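Local coordinates for hypothetical protein PG_1108 (Porphyromonas gingivalis, PDB 2H5N) that is of unknown function but binds a magnesium ion and has the all-helical fold of the TerB family, to which tellurite resistance proteins belong, at residues F13-K26 with F47-L61. Numbering follows the deposited sequence. Where two conformers were deposited one is given.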
loop_
_atom_site.group_PDB
_atom_site.type_symbol
_atom_site.label_atom_id
_atom_site.label_comp_id
_atom_site.label_asym_id
_atom_site.label_seq_id
_atom_site.Cartn_x
_atom_site.Cartn_y
_atom_site.Cartn_z
ATOM N N PHE A 13 -9.775 -9.977 -24.773
ATOM C CA PHE A 13 -10.109 -9.699 -23.373
ATOM C C PHE A 13 -11.093 -8.557 -23.255
ATOM O O PHE A 13 -10.892 -7.498 -23.848
ATOM C CB PHE A 13 -8.844 -9.344 -22.569
ATOM C CG PHE A 13 -7.803 -10.421 -22.573
ATOM C CD1 PHE A 13 -7.749 -11.365 -21.543
ATOM C CD2 PHE A 13 -6.877 -10.507 -23.604
ATOM C CE1 PHE A 13 -6.777 -12.360 -21.536
ATOM C CE2 PHE A 13 -5.917 -11.512 -23.617
ATOM C CZ PHE A 13 -5.856 -12.440 -22.573
ATOM N N SER A 14 -12.160 -8.770 -22.484
ATOM C CA SER A 14 -13.105 -7.682 -22.150
ATOM C C SER A 14 -12.400 -6.613 -21.322
ATOM O O SER A 14 -11.345 -6.889 -20.760
ATOM C CB SER A 14 -14.320 -8.233 -21.419
ATOM O OG SER A 14 -13.993 -8.552 -20.075
ATOM N N GLY A 15 -12.948 -5.393 -21.311
ATOM C CA GLY A 15 -12.522 -4.346 -20.403
ATOM C C GLY A 15 -12.444 -4.759 -18.938
ATOM O O GLY A 15 -11.501 -4.381 -18.239
ATOM N N GLN A 16 -13.419 -5.516 -18.433
ATOM C CA GLN A 16 -13.340 -5.900 -17.011
ATOM C C GLN A 16 -12.319 -7.030 -16.767
ATOM O O GLN A 16 -11.737 -7.101 -15.696
ATOM C CB GLN A 16 -14.728 -6.104 -16.335
ATOM C CG GLN A 16 -15.541 -7.330 -16.741
ATOM C CD GLN A 16 -17.014 -7.295 -16.268
ATOM O OE1 GLN A 16 -17.320 -7.049 -15.086
ATOM N NE2 GLN A 16 -17.923 -7.552 -17.193
ATOM N N GLU A 17 -12.066 -7.870 -17.774
ATOM C CA GLU A 17 -10.971 -8.853 -17.683
ATOM C C GLU A 17 -9.610 -8.174 -17.655
ATOM O O GLU A 17 -8.776 -8.538 -16.839
ATOM C CB GLU A 17 -11.011 -9.872 -18.820
ATOM C CG GLU A 17 -12.057 -10.986 -18.601
ATOM C CD GLU A 17 -12.364 -11.788 -19.883
ATOM O OE1 GLU A 17 -12.104 -11.274 -21.013
ATOM O OE2 GLU A 17 -12.890 -12.924 -19.769
ATOM N N LEU A 18 -9.401 -7.171 -18.514
ATOM C CA LEU A 18 -8.182 -6.391 -18.506
ATOM C C LEU A 18 -7.949 -5.673 -17.178
ATOM O O LEU A 18 -6.834 -5.643 -16.676
ATOM C CB LEU A 18 -8.222 -5.361 -19.651
ATOM C CG LEU A 18 -8.056 -5.918 -21.085
ATOM C CD1 LEU A 18 -8.249 -4.774 -22.120
ATOM C CD2 LEU A 18 -6.683 -6.547 -21.304
ATOM N N THR A 19 -9.010 -5.067 -16.628
ATOM C CA THR A 19 -8.963 -4.431 -15.320
ATOM C C THR A 19 -8.562 -5.476 -14.257
ATOM O O THR A 19 -7.773 -5.191 -13.350
ATOM C CB THR A 19 -10.359 -3.811 -15.004
ATOM O OG1 THR A 19 -10.713 -2.878 -16.056
ATOM C CG2 THR A 19 -10.337 -3.080 -13.703
ATOM N N ALA A 20 -9.129 -6.674 -14.366
ATOM C CA ALA A 20 -8.814 -7.782 -13.450
ATOM C C ALA A 20 -7.354 -8.213 -13.488
ATOM O O ALA A 20 -6.738 -8.465 -12.431
ATOM C CB ALA A 20 -9.743 -8.987 -13.726
ATOM N N ILE A 21 -6.814 -8.341 -14.707
ATOM C CA ILE A 21 -5.411 -8.677 -14.910
ATOM C C ILE A 21 -4.484 -7.681 -14.212
ATOM O O ILE A 21 -3.614 -8.062 -13.407
ATOM C CB ILE A 21 -5.074 -8.769 -16.434
ATOM C CG1 ILE A 21 -5.799 -10.005 -17.036
ATOM C CG2 ILE A 21 -3.518 -8.796 -16.679
ATOM C CD1 ILE A 21 -5.807 -10.054 -18.548
ATOM N N ILE A 22 -4.708 -6.408 -14.479
ATOM C CA ILE A 22 -3.894 -5.363 -13.879
ATOM C C ILE A 22 -4.054 -5.254 -12.332
ATOM O O ILE A 22 -3.071 -5.013 -11.641
ATOM C CB ILE A 22 -3.974 -3.997 -14.680
ATOM C CG1 ILE A 22 -2.754 -3.149 -14.357
ATOM C CG2 ILE A 22 -5.221 -3.179 -14.371
ATOM C CD1 ILE A 22 -1.434 -3.724 -14.897
ATOM N N LYS A 23 -5.253 -5.520 -11.806
ATOM C CA LYS A 23 -5.511 -5.603 -10.351
ATOM C C LYS A 23 -4.742 -6.787 -9.691
ATOM O O LYS A 23 -4.214 -6.674 -8.571
ATOM C CB LYS A 23 -7.037 -5.729 -10.121
ATOM C CG LYS A 23 -7.572 -5.747 -8.670
ATOM C CD LYS A 23 -7.238 -4.430 -7.941
ATOM C CE LYS A 23 -8.134 -4.127 -6.731
ATOM N NZ LYS A 23 -8.431 -2.631 -6.557
ATOM N N MET A 24 -4.645 -7.900 -10.398
ATOM C CA MET A 24 -3.855 -9.032 -9.896
ATOM C C MET A 24 -2.365 -8.691 -9.829
ATOM O O MET A 24 -1.695 -9.006 -8.852
ATOM C CB MET A 24 -4.143 -10.322 -10.692
ATOM C CG MET A 24 -5.617 -10.853 -10.500
ATOM S SD MET A 24 -5.989 -11.382 -8.793
ATOM C CE MET A 24 -6.615 -9.829 -8.099
ATOM N N ALA A 25 -1.888 -7.977 -10.839
ATOM C CA ALA A 25 -0.500 -7.549 -10.959
ATOM C C ALA A 25 -0.118 -6.539 -9.897
ATOM O O ALA A 25 0.952 -6.652 -9.285
ATOM C CB ALA A 25 -0.250 -6.978 -12.357
ATOM N N LYS A 26 -0.976 -5.543 -9.689
ATOM C CA LYS A 26 -0.850 -4.641 -8.540
ATOM C C LYS A 26 -0.796 -5.356 -7.164
ATOM O O LYS A 26 0.045 -5.048 -6.304
ATOM C CB LYS A 26 -1.975 -3.635 -8.569
ATOM C CG LYS A 26 -1.694 -2.395 -9.455
ATOM C CD LYS A 26 -2.932 -1.491 -9.468
ATOM C CE LYS A 26 -2.710 -0.297 -10.325
ATOM N NZ LYS A 26 -3.715 0.820 -10.115
ATOM N N PHE A 47 1.721 -5.344 -20.192
ATOM C CA PHE A 47 0.252 -5.245 -20.256
ATOM C C PHE A 47 -0.240 -4.920 -21.686
ATOM O O PHE A 47 -1.300 -5.378 -22.109
ATOM C CB PHE A 47 -0.265 -4.196 -19.257
ATOM C CG PHE A 47 -1.755 -4.192 -19.073
ATOM C CD1 PHE A 47 -2.463 -5.381 -18.848
ATOM C CD2 PHE A 47 -2.458 -2.988 -19.039
ATOM C CE1 PHE A 47 -3.845 -5.374 -18.645
ATOM C CE2 PHE A 47 -3.866 -2.972 -18.811
ATOM C CZ PHE A 47 -4.550 -4.172 -18.616
ATOM N N MET A 48 0.539 -4.135 -22.420
ATOM C CA MET A 48 0.215 -3.829 -23.794
ATOM C C MET A 48 0.113 -5.086 -24.669
ATOM O O MET A 48 -0.647 -5.100 -25.644
ATOM C CB MET A 48 1.277 -2.912 -24.339
ATOM C CG MET A 48 1.511 -1.788 -23.397
ATOM S SD MET A 48 0.806 -0.393 -24.187
ATOM C CE MET A 48 2.275 0.047 -25.106
ATOM N N ARG A 49 0.839 -6.145 -24.308
ATOM C CA ARG A 49 0.808 -7.378 -25.105
ATOM C C ARG A 49 -0.567 -8.008 -25.074
ATOM O O ARG A 49 -0.849 -8.915 -25.847
ATOM C CB ARG A 49 1.838 -8.379 -24.622
ATOM C CG ARG A 49 3.253 -7.886 -24.759
ATOM C CD ARG A 49 3.974 -8.710 -25.724
ATOM N NE ARG A 49 5.344 -8.250 -25.871
ATOM C CZ ARG A 49 6.158 -8.662 -26.833
ATOM N NH1 ARG A 49 7.393 -8.183 -26.891
ATOM N NH2 ARG A 49 5.735 -9.544 -27.738
ATOM N N PHE A 50 -1.420 -7.500 -24.194
ATOM C CA PHE A 50 -2.815 -7.967 -24.070
ATOM C C PHE A 50 -3.762 -7.346 -25.084
ATOM O O PHE A 50 -4.958 -7.673 -25.106
ATOM C CB PHE A 50 -3.328 -7.773 -22.649
ATOM C CG PHE A 50 -2.811 -8.808 -21.692
ATOM C CD1 PHE A 50 -3.445 -10.031 -21.574
ATOM C CD2 PHE A 50 -1.679 -8.564 -20.925
ATOM C CE1 PHE A 50 -2.980 -10.993 -20.672
ATOM C CE2 PHE A 50 -1.191 -9.513 -20.041
ATOM C CZ PHE A 50 -1.833 -10.737 -19.915
ATOM N N GLY A 51 -3.224 -6.429 -25.885
ATOM C CA GLY A 51 -3.877 -5.964 -27.086
ATOM C C GLY A 51 -4.541 -4.623 -26.988
ATOM O O GLY A 51 -5.553 -4.375 -27.638
ATOM N N ILE A 52 -3.980 -3.750 -26.168
ATOM C CA ILE A 52 -4.511 -2.383 -26.041
ATOM C C ILE A 52 -3.515 -1.346 -26.546
ATOM O O ILE A 52 -2.312 -1.606 -26.585
ATOM C CB ILE A 52 -4.886 -2.004 -24.592
ATOM C CG1 ILE A 52 -3.654 -2.064 -23.667
ATOM C CG2 ILE A 52 -6.086 -2.791 -24.136
ATOM C CD1 ILE A 52 -3.553 -3.342 -22.817
ATOM N N LEU A 53 -4.036 -0.167 -26.877
ATOM C CA LEU A 53 -3.221 0.999 -27.212
ATOM C C LEU A 53 -2.744 1.748 -25.957
ATOM O O LEU A 53 -3.444 1.770 -24.936
ATOM C CB LEU A 53 -4.000 1.919 -28.151
ATOM C CG LEU A 53 -3.719 1.794 -29.651
ATOM C CD1 LEU A 53 -3.091 3.094 -30.207
ATOM C CD2 LEU A 53 -2.860 0.555 -30.008
ATOM N N GLN A 54 -1.555 2.352 -26.049
ATOM C CA GLN A 54 -0.850 2.908 -24.896
ATOM C C GLN A 54 -1.717 3.894 -24.120
ATOM O O GLN A 54 -1.679 3.927 -22.894
ATOM C CB GLN A 54 0.456 3.562 -25.344
ATOM C CG GLN A 54 1.564 3.680 -24.290
ATOM C CD GLN A 54 2.938 3.848 -24.951
ATOM O OE1 GLN A 54 3.259 3.137 -25.911
ATOM N NE2 GLN A 54 3.745 4.805 -24.459
ATOM N N ASP A 55 -2.525 4.655 -24.850
ATOM C CA ASP A 55 -3.397 5.698 -24.299
ATOM C C ASP A 55 -4.684 5.186 -23.658
ATOM O O ASP A 55 -5.471 5.986 -23.155
ATOM C CB ASP A 55 -3.749 6.707 -25.394
ATOM C CG ASP A 55 -4.254 6.040 -26.656
ATOM O OD1 ASP A 55 -5.376 5.471 -26.634
ATOM O OD2 ASP A 55 -3.521 6.064 -27.673
ATOM N N GLN A 56 -4.902 3.875 -23.704
ATOM C CA GLN A 56 -5.994 3.221 -22.980
ATOM C C GLN A 56 -5.509 2.674 -21.655
ATOM O O GLN A 56 -6.312 2.362 -20.783
ATOM C CB GLN A 56 -6.573 2.041 -23.783
ATOM C CG GLN A 56 -7.259 2.437 -25.106
ATOM C CD GLN A 56 -7.734 1.219 -25.928
ATOM O OE1 GLN A 56 -6.933 0.354 -26.310
ATOM N NE2 GLN A 56 -9.045 1.168 -26.222
ATOM N N VAL A 57 -4.189 2.542 -21.518
ATOM C CA VAL A 57 -3.595 1.904 -20.343
ATOM C C VAL A 57 -3.950 2.692 -19.083
ATOM O O VAL A 57 -4.388 2.118 -18.089
ATOM C CB VAL A 57 -2.050 1.671 -20.521
ATOM C CG1 VAL A 57 -1.345 1.457 -19.178
ATOM C CG2 VAL A 57 -1.797 0.474 -21.459
ATOM N N ASP A 58 -3.819 4.013 -19.139
ATOM C CA ASP A 58 -3.988 4.818 -17.924
ATOM C C ASP A 58 -5.411 4.672 -17.336
ATOM O O ASP A 58 -5.566 4.517 -16.122
ATOM C CB ASP A 58 -3.528 6.277 -18.124
ATOM C CG ASP A 58 -2.000 6.462 -17.917
ATOM O OD1 ASP A 58 -1.382 5.785 -17.050
ATOM O OD2 ASP A 58 -1.411 7.329 -18.606
ATOM N N LEU A 59 -6.427 4.641 -18.191
ATOM C CA LEU A 59 -7.819 4.534 -17.709
ATOM C C LEU A 59 -8.228 3.137 -17.238
ATOM O O LEU A 59 -9.159 2.981 -16.425
ATOM C CB LEU A 59 -8.803 5.018 -18.777
ATOM C CG LEU A 59 -8.898 6.509 -19.083
ATOM C CD1 LEU A 59 -9.909 6.689 -20.209
ATOM C CD2 LEU A 59 -9.274 7.387 -17.858
ATOM N N LEU A 60 -7.565 2.120 -17.779
ATOM C CA LEU A 60 -7.785 0.745 -17.315
ATOM C C LEU A 60 -7.192 0.588 -15.946
ATOM O O LEU A 60 -7.743 -0.101 -15.098
ATOM C CB LEU A 60 -7.160 -0.277 -18.265
ATOM C CG LEU A 60 -7.977 -0.623 -19.499
ATOM C CD1 LEU A 60 -7.103 -1.400 -20.446
ATOM C CD2 LEU A 60 -9.210 -1.406 -19.091
ATOM N N LEU A 61 -6.061 1.241 -15.746
ATOM C CA LEU A 61 -5.351 1.221 -14.460
ATOM C C LEU A 61 -6.159 1.934 -13.387
ATOM O O LEU A 61 -6.177 1.519 -12.220
ATOM C CB LEU A 61 -3.989 1.901 -14.603
ATOM C CG LEU A 61 -2.835 0.948 -14.862
ATOM C CD1 LEU A 61 -1.605 1.672 -15.393
ATOM C CD2 LEU A 61 -2.514 0.296 -13.537
#
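L18 reaches from the helix starting at G15 in among F47, F50, I52 and L60. Its CB lies beside the F47 ring, 4.0 Å from F47 CZ, and also near L60 CD2. CG, anti to the carbonyl carbon (chi1 -72°), carries the fork toward the second segment: CD1 lies between I52 CG2 (3.6 Å) and L60 CD1, while CD2 packs on F50 CB. The F47 ring is sandwiched: I22 CB lies over one face, a CH-pi contact 4.2 Å from the ring centroid, and I52 CD1, from F47's own segment, over the other, offset toward the rim. F50 turns its edge to the face of F13, a T-shaped pair with centroids 5.1 Å apart and planes at 76°; I21 CG2 lies over a face of F50. Y86 and Y90 of helix 81-94 add two more edge-to-face contacts to F50, extending the aromatic cluster.

At the other end, L60 CD2 approaches T19 OG1, which hydrogen-bonds back to G15 O at 2.8 Å, reaching it from the face opposite to T19 N, so that two donors grip this carbonyl. L61 CD2 meets I22 CG1 at 3.5 Å. The extended K26 runs alongside L61, its NZ giving a weak bond to L61 O. S14 OG accepts from E17 N and E17 OE1 from S14 N, a capping box; E17 OE1 also forms a salt bridge with R83. The segments 15-26 and 54-61 cross at -72° with axes 9.8 Å apart, and with helix 81-94 packed against F50 they form part of the apolar core of the all-helical TerB fold.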